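Local atomic coordinates of cytochrome (Paracoccus pantotrophus, PDB entry 2XTS), a protein that carries a covalently bound heme c in the N-terminal part of the cytochrome subunit of sulfane dehydrogenase SoxCD, and probably passes on electrons released in the oxidation of protein-bound sulfur. Residues Val21-Gln26 and Tyr85-Tyr90; Gly33-Gly38 and Thr114-Tyr119. All blocks are in the same frame, centred on the assembly; numbering follows the deposited sequence. Where two conformers were deposited one is given.

Both contacts belong to the heme-carrying part of the chain, with centres about 16 Å apart, and they are joined through the consecutive helices 86-96 and 107-120. Leu86 and Val89, from the helix side of interaction 1, pack on residues of interaction 2: Leu86 CD1 lies 3.6 Å from Thr114 CG2, and Val89 CG1 3.8 Å from Leu117 CD1. Interaction 1 lies at the start of helix 86-96, where the chain of sulfite dehydrogenase also packs; the Tyr90 side chain is about 10 Å from the heme. Interaction 2 comes closer, the Phe116 side chain being about 7 Å from the heme and about 8 Å from that of the axial ligand His50.

Interaction 1: Val21-Gln26 and Tyr85-Tyr90; sequences VLPDGQ and YLSTVY
A type I beta turn, Leu22 to Gly25, lies against the first turn of helix 86-96, close to the heme-binding Trp83. Gly25 N bonds back to Leu22 O to close the turn, and just past it Gln26 N donates to Asp24 OD1 (3.1 Å), an Asx turn. Pro23 meets Tyr85 from above: its CB stands over one face of the phenol ring, 3.9 Å from the centroid and 14° off the normal, a CH-pi contact, while CG reaches toward CD2. The ring gets there with CG anti to its own carbonyl carbon (chi1 -53°). Ser87 is at the centre, its CB 3.3 Å from Leu22 O; with OG in the crowded position between N and C (chi1 53°), Ser87 OG lies 3.3 Å from Pro23 CA. No direct hydrogen bond crosses the contact; two waters do the bridging. One joins Ser87 OG (2.7 Å) to Val21 O, the other takes the N-H of Ser87 and donates to Pro23 O (3.0 Å). Val21 completes the apolar side, CG1 on Ser87 CB and CG2 on Tyr90 CD1. An alanine at Tyr85 would take away the ring face under Pro23 CB and would probably loosen the turn's seat here and the packing on Glu238 of the sulfite dehydrogenase chain. The arrangement is a type I turn with an Asx turn, held on a helix start of the heme domain by CH-pi packing and two bridging waters, beside the sulfite dehydrogenase chain.

Interaction 2: Gly33-Gly38 and Thr114-Tyr119; sequences GDVATG and TAFLLY
Helix 35-45, which leads into the heme-attachment site at Cys46, packs here on helix 107-120, in the manner of the N- and C-terminal helix pair of class I cytochromes c. The packing is tightest where backbone meets side chain. The CA atoms of Val35 and Phe116 are only 4.5 Å apart, and Phe116 CB rests 3.7 Å from Gly38 C. A beta carbon on Gly38 would collide with that same CB, so the bare glycine backbone is what permits the close approach. Phe116 holds CG anti to its backbone N (chi1 175°), which carries the ring along Gly38 toward Phe42, whose ring it also meets.

Val35 meets helix 107-120 with both branches. CG1, anti to the backbone N, lies 3.7 Å from Tyr119 CB, the two side chains crossing at about a right angle; CG2, beside the N, reaches Ala115 O at 3.6 Å. The contact is van der Waals; the carbonyl's hydrogen bond is the helical one from Tyr119 N. Ala115 CB faces the end of strand 32-34, 3.8 Å from Gly33 O, and also touches Leu130 of the paired strand 129-131.

Away from this seam the contact loosens. Tyr119 is partly exposed at its margin, Ala36 and Thr37 face solvent, and no other protein chain of the assembly touches either segment. On the solvent side Asp34, its CB directed away from helix 107-120, N-caps helix 35-45. One of its oxygens, OD1, accepts twice, from Thr37 N at 2.9 Å and from Thr37 OG1 at 2.6 Å, both donors lying above the carboxylate plane.

Interaction 1: Val21-Gln26 and Tyr85-Tyr90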
loop_
_atom_site.group_PDB
_atom_site.type_symbol
_atom_site.label_atom_id
_atom_site.label_comp_id
_atom_site.label_asym_id
_atom_site.label_seq_id
_atom_site.Cartn_x
_atom_site.Cartn_y
_atom_site.Cartn_z
ATOM N N VAL D 21 8.257 -3.061 -37.457
ATOM C CA VAL D 21 9.211 -3.238 -38.538
ATOM C C VAL D 21 10.574 -3.334 -37.882
ATOM O O VAL D 21 10.943 -2.464 -37.107
ATOM C CB VAL D 21 9.206 -2.077 -39.554
ATOM C CG1 VAL D 21 10.228 -2.379 -40.659
ATOM C CG2 VAL D 21 7.808 -1.840 -40.103
ATOM N N LEU D 22 11.294 -4.408 -38.197
ATOM C CA LEU D 22 12.617 -4.670 -37.641
ATOM C C LEU D 22 13.673 -4.104 -38.596
ATOM O O LEU D 22 13.373 -3.791 -39.728
ATOM C CB LEU D 22 12.796 -6.170 -37.387
ATOM C CG LEU D 22 11.885 -6.720 -36.259
ATOM C CD1 LEU D 22 10.447 -6.980 -36.717
ATOM C CD2 LEU D 22 12.449 -7.974 -35.659
ATOM N N PRO D 23 14.917 -3.914 -38.124
ATOM C CA PRO D 23 15.907 -3.200 -38.937
ATOM C C PRO D 23 16.227 -3.822 -40.284
ATOM O O PRO D 23 16.605 -3.104 -41.211
ATOM C CB PRO D 23 17.136 -3.168 -38.028
ATOM C CG PRO D 23 16.528 -3.130 -36.665
ATOM C CD PRO D 23 15.390 -4.095 -36.740
ATOM N N ASP D 24 16.052 -5.142 -40.389
ATOM C CA ASP D 24 16.276 -5.890 -41.618
ATOM C C ASP D 24 15.069 -5.914 -42.536
ATOM O O ASP D 24 15.085 -6.595 -43.561
ATOM C CB ASP D 24 16.687 -7.318 -41.248
ATOM C CG ASP D 24 15.572 -8.118 -40.542
ATOM O OD1 ASP D 24 14.478 -7.583 -40.247
ATOM O OD2 ASP D 24 15.796 -9.331 -40.315
ATOM N N GLY D 25 14.022 -5.164 -42.194
ATOM C CA GLY D 25 12.845 -5.073 -43.045
ATOM C C GLY D 25 11.734 -6.052 -42.731
ATOM O O GLY D 25 10.680 -5.937 -43.339
ATOM N N GLN D 26 11.915 -6.998 -41.804
ATOM C CA GLN D 26 10.797 -7.830 -41.374
ATOM C C GLN D 26 9.665 -6.904 -40.934
ATOM O O GLN D 26 9.891 -5.953 -40.177
ATOM C CB GLN D 26 11.182 -8.735 -40.202
ATOM C CG GLN D 26 12.197 -9.834 -40.499
ATOM C CD GLN D 26 12.481 -10.679 -39.273
ATOM O OE1 GLN D 26 11.602 -11.372 -38.762
ATOM N NE2 GLN D 26 13.722 -10.632 -38.806
ATOM N N TYR D 85 18.474 3.294 -37.615
ATOM C CA TYR D 85 17.738 2.513 -38.625
ATOM C C TYR D 85 16.502 3.227 -39.144
ATOM O O TYR D 85 15.736 3.828 -38.380
ATOM C CB TYR D 85 17.273 1.169 -38.019
ATOM C CG TYR D 85 18.401 0.380 -37.391
ATOM C CD1 TYR D 85 19.475 -0.050 -38.167
ATOM C CD2 TYR D 85 18.432 0.096 -36.029
ATOM C CE1 TYR D 85 20.557 -0.716 -37.595
ATOM C CE2 TYR D 85 19.485 -0.597 -35.467
ATOM C CZ TYR D 85 20.538 -0.986 -36.243
ATOM O OH TYR D 85 21.589 -1.665 -35.665
ATOM N N LEU D 86 16.257 3.068 -40.434
ATOM C CA LEU D 86 15.066 3.603 -41.071
ATOM C C LEU D 86 13.816 2.887 -40.627
ATOM O O LEU D 86 12.756 3.505 -40.582
ATOM C CB LEU D 86 15.211 3.545 -42.596
ATOM C CG LEU D 86 14.182 4.367 -43.358
ATOM C CD1 LEU D 86 14.333 5.827 -43.032
ATOM C CD2 LEU D 86 14.288 4.122 -44.841
ATOM N N SER D 87 13.930 1.603 -40.307
ATOM C CA SER D 87 12.778 0.847 -39.856
ATOM C C SER D 87 12.021 1.565 -38.753
ATOM O O SER D 87 10.789 1.598 -38.745
ATOM C CB SER D 87 13.205 -0.522 -39.366
ATOM O OG SER D 87 14.213 -0.423 -38.402
ATOM N N THR D 88 12.759 2.132 -37.806
ATOM C CA THR D 88 12.163 2.783 -36.648
ATOM C C THR D 88 11.312 3.973 -37.072
ATOM O O THR D 88 10.289 4.270 -36.460
ATOM C CB THR D 88 13.254 3.239 -35.692
ATOM O OG1 THR D 88 14.241 2.206 -35.560
ATOM C CG2 THR D 88 12.690 3.638 -34.341
ATOM N N VAL D 89 11.769 4.689 -38.094
ATOM C CA VAL D 89 11.037 5.860 -38.577
ATOM C C VAL D 89 9.658 5.443 -39.095
ATOM O O VAL D 89 8.627 5.967 -38.698
ATOM C CB VAL D 89 11.789 6.591 -39.685
ATOM C CG1 VAL D 89 11.029 7.843 -40.125
ATOM C CG2 VAL D 89 13.210 6.975 -39.212
ATOM N N TYR D 90 9.659 4.469 -39.987
ATOM C CA TYR D 90 8.428 3.979 -40.536
ATOM C C TYR D 90 7.489 3.523 -39.436
ATOM O O TYR D 90 6.309 3.877 -39.382
ATOM C CB TYR D 90 8.733 2.818 -41.519
ATOM C CG TYR D 90 7.483 2.356 -42.214
ATOM C CD1 TYR D 90 6.544 1.583 -41.541
ATOM C CD2 TYR D 90 7.218 2.716 -43.535
ATOM C CE1 TYR D 90 5.361 1.186 -42.160
ATOM C CE2 TYR D 90 6.047 2.313 -44.156
ATOM C CZ TYR D 90 5.120 1.569 -43.458
ATOM O OH TYR D 90 3.966 1.162 -44.077
HETATM O O HOH W 1 12.865 -0.876 -36.058
HETATM O O HOH W 2 16.034 -0.207 -41.368
#

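Interaction 2: Gly33-Gly38 and Thr114-Tyr119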
loop_
_atom_site.group_PDB
_atom_site.type_symbol
_atom_site.label_atom_id
_atom_site.label_comp_id
_atom_site.label_asym_id
_atom_site.label_seq_id
_atom_site.Cartn_x
_atom_site.Cartn_y
_atom_site.Cartn_z
ATOM N N GLY D 33 6.036 5.364 -51.735
ATOM C CA GLY D 33 5.761 6.779 -51.583
ATOM C C GLY D 33 6.957 7.618 -51.956
ATOM O O GLY D 33 8.099 7.221 -51.672
ATOM N N ASP D 34 6.709 8.776 -52.562
ATOM C CA ASP D 34 7.800 9.654 -52.957
ATOM C C ASP D 34 7.893 10.878 -52.079
ATOM O O ASP D 34 7.008 11.140 -51.256
ATOM C CB ASP D 34 7.762 9.998 -54.450
ATOM C CG ASP D 34 6.546 10.783 -54.870
ATOM O OD1 ASP D 34 5.821 11.341 -54.039
ATOM O OD2 ASP D 34 6.323 10.852 -56.098
ATOM N N VAL D 35 8.990 11.611 -52.247
ATOM C CA VAL D 35 9.263 12.805 -51.445
ATOM C C VAL D 35 8.147 13.842 -51.576
ATOM O O VAL D 35 7.692 14.383 -50.572
ATOM C CB VAL D 35 10.637 13.392 -51.787
ATOM C CG1 VAL D 35 10.838 14.739 -51.119
ATOM C CG2 VAL D 35 11.736 12.398 -51.417
ATOM N N ALA D 36 7.697 14.113 -52.796
ATOM C CA ALA D 36 6.715 15.170 -53.027
ATOM C C ALA D 36 5.386 14.845 -52.342
ATOM O O ALA D 36 4.735 15.731 -51.736
ATOM C CB ALA D 36 6.504 15.439 -54.539
ATOM N N THR D 37 4.987 13.576 -52.425
ATOM C CA THR D 37 3.773 13.129 -51.761
ATOM C C THR D 37 3.939 13.230 -50.236
ATOM O O THR D 37 3.033 13.671 -49.528
ATOM C CB THR D 37 3.416 11.690 -52.160
ATOM O OG1 THR D 37 3.282 11.612 -53.585
ATOM C CG2 THR D 37 2.146 11.227 -51.480
ATOM N N GLY D 38 5.118 12.861 -49.739
ATOM C CA GLY D 38 5.418 12.974 -48.324
ATOM C C GLY D 38 5.365 14.407 -47.833
ATOM O O GLY D 38 4.876 14.661 -46.727
ATOM N N THR D 114 8.154 8.940 -44.835
ATOM C CA THR D 114 9.511 8.505 -44.538
ATOM C C THR D 114 10.474 9.002 -45.621
ATOM O O THR D 114 11.549 9.483 -45.310
ATOM C CB THR D 114 9.583 6.972 -44.342
ATOM O OG1 THR D 114 8.717 6.586 -43.272
ATOM C CG2 THR D 114 10.966 6.522 -43.973
ATOM N N ALA D 115 10.069 8.938 -46.888
ATOM C CA ALA D 115 10.875 9.507 -47.968
ATOM C C ALA D 115 11.124 11.000 -47.757
ATOM O O ALA D 115 12.234 11.489 -47.927
ATOM C CB ALA D 115 10.198 9.271 -49.321
ATOM N N PHE D 116 10.076 11.727 -47.378
ATOM C CA PHE D 116 10.217 13.168 -47.112
ATOM C C PHE D 116 11.159 13.451 -45.926
ATOM O O PHE D 116 11.915 14.417 -45.945
ATOM C CB PHE D 116 8.839 13.798 -46.837
ATOM C CG PHE D 116 8.912 15.238 -46.452
ATOM C CD1 PHE D 116 9.252 16.191 -47.396
ATOM C CD2 PHE D 116 8.673 15.633 -45.137
ATOM C CE1 PHE D 116 9.358 17.517 -47.061
ATOM C CE2 PHE D 116 8.788 16.985 -44.794
ATOM C CZ PHE D 116 9.125 17.918 -45.768
ATOM N N LEU D 117 11.085 12.639 -44.874
ATOM C CA LEU D 117 12.001 12.808 -43.740
ATOM C C LEU D 117 13.445 12.519 -44.171
ATOM O O LEU D 117 14.372 13.198 -43.749
ATOM C CB LEU D 117 11.562 11.948 -42.546
ATOM C CG LEU D 117 10.277 12.428 -41.861
ATOM C CD1 LEU D 117 9.863 11.372 -40.863
ATOM C CD2 LEU D 117 10.480 13.783 -41.194
ATOM N N LEU D 118 13.651 11.519 -45.023
ATOM C CA LEU D 118 14.996 11.301 -45.575
ATOM C C LEU D 118 15.461 12.544 -46.340
ATOM O O LEU D 118 16.583 12.991 -46.191
ATOM C CB LEU D 118 15.027 10.091 -46.498
ATOM C CG LEU D 118 14.979 8.740 -45.809
ATOM C CD1 LEU D 118 14.674 7.633 -46.806
ATOM C CD2 LEU D 118 16.276 8.457 -45.049
ATOM N N TYR D 119 14.603 13.080 -47.198
ATOM C CA TYR D 119 14.959 14.264 -47.971
ATOM C C TYR D 119 15.264 15.461 -47.064
ATOM O O TYR D 119 16.233 16.189 -47.269
ATOM C CB TYR D 119 13.812 14.619 -48.918
ATOM C CG TYR D 119 13.973 15.972 -49.575
ATOM C CD1 TYR D 119 14.902 16.144 -50.592
ATOM C CD2 TYR D 119 13.246 17.088 -49.137
ATOM C CE1 TYR D 119 15.075 17.384 -51.192
ATOM C CE2 TYR D 119 13.431 18.321 -49.722
ATOM C CZ TYR D 119 14.348 18.453 -50.751
ATOM O OH TYR D 119 14.532 19.671 -51.339
#